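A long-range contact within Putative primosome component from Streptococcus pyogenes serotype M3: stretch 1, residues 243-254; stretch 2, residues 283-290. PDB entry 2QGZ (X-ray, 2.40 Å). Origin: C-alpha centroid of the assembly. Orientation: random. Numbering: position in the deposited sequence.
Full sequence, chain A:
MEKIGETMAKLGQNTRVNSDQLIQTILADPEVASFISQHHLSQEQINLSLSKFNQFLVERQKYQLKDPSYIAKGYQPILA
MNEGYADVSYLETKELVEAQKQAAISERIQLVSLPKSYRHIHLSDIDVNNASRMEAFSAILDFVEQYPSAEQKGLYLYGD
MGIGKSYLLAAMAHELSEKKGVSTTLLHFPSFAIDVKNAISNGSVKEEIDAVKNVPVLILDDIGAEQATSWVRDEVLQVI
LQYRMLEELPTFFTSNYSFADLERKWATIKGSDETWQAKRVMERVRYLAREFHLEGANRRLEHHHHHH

Stretch 1 (243-254) YRMLEELPTFFT
Stretch 2, residues 283-290: ERVRYLAR

Stretch 1 opens in a helix, already under way at Tyr 243, then turns and enters a strand at Thr 251 that runs on through Thr 254. Stretch 2 is helical from Glu 283 to Leu 288 and becomes a strand at Ala 289. The two helix axes approach to 10.6 Å, with 36° between their N-to-C directions. The strand of stretch 1 crosses the second helix at 112°, with 8.9 Å between axes. The register is set by Thr 251 CA and Leu 288 CA, 6.1 Å apart. Together the stretches bury 504 Å².

The turn is a Schellman motif. Glu 248 has positive phi (53/55). Glu 248 N bonds to Met 245 O at 3.2 Å, and Leu 249 N to Arg 244 O at 3.0 Å. Thr 251 and Phe 253 have beta values, -133/129 and -150/160. In stretch 2, Leu 288 is still helical at -81/-27, and Ala 289 turns to -141/152.

Apolar packing dominates. Met 245 and Leu 288 both point toward the opposing stretch and are the most covered residues. Met 245 has chi1 -97°, between wells, then t and p. Met 245 CG lies 3.5 Å from Tyr 287 CD1 and 3.9 Å from Leu 288 CD2. Leu 288 is m, t. Phe 253, with chi1 m and chi2 78°, also points toward stretch 2. Phe 253 CE1 is 3.9 Å from Ala 289 CB, which lies at the ring edge, while Val 285 covers a face.

Two CH-pi contacts use ring faces. Val 285, chi1 t, places CG1 4.0 Å from the centroid of the Phe 253 ring, 14° off the normal. Met 245 CE sits 3.7 Å from the centroid of the Tyr 287 ring, 23° off the normal. Tyr 287 (chi1 t, chi2 -86°) starts sideways, but its end comes nearer.

One direct hydrogen bond crosses the contact, and it is weak. Arg 284 NH1 donates to Met 245 SD at 3.3 Å, with the sulfur near the guanidinium plane. Arg 284 is m, t, t, with chi4 -73°.

Polar bonds within stretch 1 tie the helix to the strand. Arg 244 (m, t, p, chi4 75°) donates from NE to Thr 251 OG1 at 2.8 Å and from NH2 to Pro 250 O at 2.9 Å. Thr 251, chi1 m, donates from OG1 to Leu 249 O at 2.9 Å.

Two waters bridge the stretches. One accepts from Thr 251 N at 2.7 Å and donates to Leu 288 O at 2.9 Å, linking backbone atoms where the strand passes the helix end. The other donates to Met 245 O at 3.3 Å and is hydrogen-bonded to Tyr 287 OH at 2.8 Å.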

# COMPACT_ATOMS: atom_id res chain seq x y z
N TYR A 243 1.79 -15.51 -0.23
CA TYR A 243 2.92 -15.56 -1.14
C TYR A 243 3.94 -14.46 -0.88
O TYR A 243 5.15 -14.70 -0.99
CB TYR A 243 2.42 -15.48 -2.58
CG TYR A 243 3.51 -15.28 -3.60
CD1 TYR A 243 3.91 -14.00 -3.99
CD2 TYR A 243 4.14 -16.38 -4.19
CE1 TYR A 243 4.90 -13.82 -4.94
CE2 TYR A 243 5.14 -16.21 -5.15
CZ TYR A 243 5.52 -14.93 -5.52
OH TYR A 243 6.51 -14.75 -6.46
N ARG A 244 3.48 -13.26 -0.53
CA ARG A 244 4.42 -12.18 -0.27
C ARG A 244 5.13 -12.40 1.07
O ARG A 244 6.26 -11.96 1.25
CB ARG A 244 3.71 -10.81 -0.35
CG ARG A 244 3.28 -10.45 -1.78
CD ARG A 244 2.61 -9.07 -1.89
NE ARG A 244 3.58 -7.98 -1.81
CZ ARG A 244 4.41 -7.64 -2.80
NH1 ARG A 244 4.39 -8.28 -3.95
NH2 ARG A 244 5.27 -6.65 -2.62
N MET A 245 4.48 -13.10 1.99
CA MET A 245 5.12 -13.40 3.27
C MET A 245 6.31 -14.33 3.01
O MET A 245 7.43 -14.05 3.45
CB MET A 245 4.14 -14.08 4.25
CG MET A 245 3.47 -13.13 5.24
SD MET A 245 2.24 -13.88 6.34
CE MET A 245 3.32 -14.75 7.46
N LEU A 246 6.07 -15.41 2.28
CA LEU A 246 7.12 -16.37 1.96
C LEU A 246 8.22 -15.76 1.10
O LEU A 246 9.39 -16.03 1.30
CB LEU A 246 6.55 -17.58 1.23
CG LEU A 246 5.81 -18.63 2.05
CD1 LEU A 246 5.01 -19.54 1.13
CD2 LEU A 246 6.81 -19.43 2.86
N GLU A 247 7.83 -14.92 0.15
CA GLU A 247 8.78 -14.28 -0.75
C GLU A 247 9.46 -13.04 -0.15
O GLU A 247 10.30 -12.43 -0.81
CB GLU A 247 8.07 -13.90 -2.05
CG GLU A 247 7.83 -15.04 -3.02
CD GLU A 247 8.97 -15.18 -4.01
OE1 GLU A 247 9.58 -14.13 -4.35
OE2 GLU A 247 9.25 -16.31 -4.47
N GLU A 248 9.10 -12.67 1.07
CA GLU A 248 9.68 -11.50 1.73
C GLU A 248 9.58 -10.26 0.85
O GLU A 248 10.57 -9.60 0.56
CB GLU A 248 11.15 -11.76 2.09
CG GLU A 248 11.37 -13.00 2.96
CD GLU A 248 12.84 -13.27 3.26
OE1 GLU A 248 13.68 -13.17 2.34
OE2 GLU A 248 13.16 -13.61 4.42
N LEU A 249 8.36 -9.95 0.42
CA LEU A 249 8.13 -8.78 -0.42
C LEU A 249 7.33 -7.74 0.40
O LEU A 249 6.22 -8.02 0.86
CB LEU A 249 7.38 -9.19 -1.69
CG LEU A 249 8.10 -10.17 -2.65
CD1 LEU A 249 7.17 -10.58 -3.77
CD2 LEU A 249 9.34 -9.51 -3.24
N PRO A 250 7.90 -6.54 0.59
CA PRO A 250 7.29 -5.43 1.34
C PRO A 250 5.87 -5.15 0.87
O PRO A 250 5.63 -4.96 -0.33
CB PRO A 250 8.22 -4.26 1.06
CG PRO A 250 9.55 -4.93 0.80
CD PRO A 250 9.14 -6.10 -0.06
N THR A 251 4.93 -5.08 1.80
CA THR A 251 3.53 -4.85 1.47
C THR A 251 2.96 -3.78 2.37
O THR A 251 3.10 -3.85 3.59
CB THR A 251 2.75 -6.16 1.64
OG1 THR A 251 3.43 -7.19 0.90
CG2 THR A 251 1.32 -6.01 1.13
N PHE A 252 2.32 -2.78 1.77
CA PHE A 252 1.73 -1.69 2.53
C PHE A 252 0.21 -1.71 2.40
O PHE A 252 -0.33 -2.39 1.53
CB PHE A 252 2.25 -0.34 2.03
CG PHE A 252 3.73 -0.16 2.17
CD1 PHE A 252 4.62 -0.96 1.46
CD2 PHE A 252 4.24 0.82 3.02
CE1 PHE A 252 6.00 -0.78 1.58
CE2 PHE A 252 5.62 1.01 3.16
CZ PHE A 252 6.51 0.21 2.44
N PHE A 253 -0.48 -0.98 3.26
CA PHE A 253 -1.94 -0.90 3.22
C PHE A 253 -2.39 0.46 3.73
O PHE A 253 -1.64 1.15 4.42
CB PHE A 253 -2.60 -1.93 4.15
CG PHE A 253 -2.06 -3.33 4.03
CD1 PHE A 253 -0.85 -3.68 4.63
CD2 PHE A 253 -2.80 -4.31 3.36
CE1 PHE A 253 -0.38 -5.00 4.58
CE2 PHE A 253 -2.34 -5.64 3.30
CZ PHE A 253 -1.13 -5.98 3.91
N THR A 254 -3.61 0.84 3.40
CA THR A 254 -4.21 2.07 3.91
C THR A 254 -5.62 1.61 4.28
O THR A 254 -6.17 0.70 3.65
CB THR A 254 -4.33 3.20 2.86
OG1 THR A 254 -5.23 2.79 1.84
CG2 THR A 254 -2.98 3.54 2.26
N GLU A 283 -3.84 -12.03 10.33
CA GLU A 283 -2.55 -12.30 10.96
C GLU A 283 -1.42 -12.04 9.96
O GLU A 283 -0.29 -11.75 10.35
CB GLU A 283 -2.49 -13.75 11.46
N ARG A 284 -1.73 -12.14 8.67
CA ARG A 284 -0.74 -11.90 7.64
C ARG A 284 -0.53 -10.39 7.49
O ARG A 284 0.59 -9.93 7.24
CB ARG A 284 -1.18 -12.51 6.31
CG ARG A 284 -1.26 -14.03 6.32
CD ARG A 284 -1.35 -14.56 4.90
NE ARG A 284 -1.59 -16.00 4.85
CZ ARG A 284 -0.70 -16.94 5.15
NH1 ARG A 284 0.53 -16.61 5.53
NH2 ARG A 284 -1.04 -18.21 5.04
N VAL A 285 -1.61 -9.62 7.65
CA VAL A 285 -1.51 -8.17 7.56
C VAL A 285 -0.61 -7.68 8.70
O VAL A 285 0.32 -6.90 8.47
CB VAL A 285 -2.89 -7.50 7.69
CG1 VAL A 285 -2.74 -5.99 7.61
CG2 VAL A 285 -3.81 -7.98 6.59
N ARG A 286 -0.87 -8.16 9.92
CA ARG A 286 -0.09 -7.75 11.08
C ARG A 286 1.36 -8.19 10.96
O ARG A 286 2.25 -7.59 11.55
CB ARG A 286 -0.66 -8.34 12.37
CG ARG A 286 -2.03 -7.84 12.77
CD ARG A 286 -2.36 -8.33 14.18
NE ARG A 286 -3.66 -7.84 14.65
CZ ARG A 286 -4.84 -8.38 14.32
NH1 ARG A 286 -4.89 -9.45 13.52
NH2 ARG A 286 -5.96 -7.85 14.78
N TYR A 287 1.60 -9.25 10.20
CA TYR A 287 2.96 -9.72 10.05
C TYR A 287 3.73 -8.90 9.01
O TYR A 287 4.91 -8.61 9.18
CB TYR A 287 2.96 -11.22 9.69
CG TYR A 287 4.31 -11.78 9.36
CD1 TYR A 287 4.83 -11.69 8.07
CD2 TYR A 287 5.11 -12.35 10.34
CE1 TYR A 287 6.10 -12.16 7.76
CE2 TYR A 287 6.39 -12.82 10.05
CZ TYR A 287 6.88 -12.72 8.76
OH TYR A 287 8.16 -13.14 8.47
N LEU A 288 3.04 -8.50 7.95
CA LEU A 288 3.65 -7.72 6.87
C LEU A 288 3.80 -6.22 7.12
O LEU A 288 4.71 -5.60 6.57
CB LEU A 288 2.86 -7.91 5.58
CG LEU A 288 2.88 -9.30 4.96
CD1 LEU A 288 1.68 -9.49 4.05
CD2 LEU A 288 4.18 -9.48 4.21
N ALA A 289 2.95 -5.64 7.95
CA ALA A 289 3.04 -4.19 8.17
C ALA A 289 2.81 -3.69 9.60
O ALA A 289 2.09 -4.31 10.38
CB ALA A 289 2.08 -3.49 7.23
N ARG A 290 3.43 -2.57 9.92
CA ARG A 290 3.29 -1.96 11.24
C ARG A 290 2.18 -0.92 11.16
O ARG A 290 2.12 -0.13 10.22
CB ARG A 290 4.62 -1.33 11.66
CG ARG A 290 5.72 -2.35 11.97
CD ARG A 290 5.43 -3.09 13.29
NE ARG A 290 6.23 -4.30 13.48
CZ ARG A 290 6.04 -5.45 12.83
NH1 ARG A 290 5.05 -5.56 11.94
NH2 ARG A 290 6.81 -6.50 13.08
O HOH W 1 8.87 -12.34 5.87
O HOH W 2 5.85 -6.33 4.05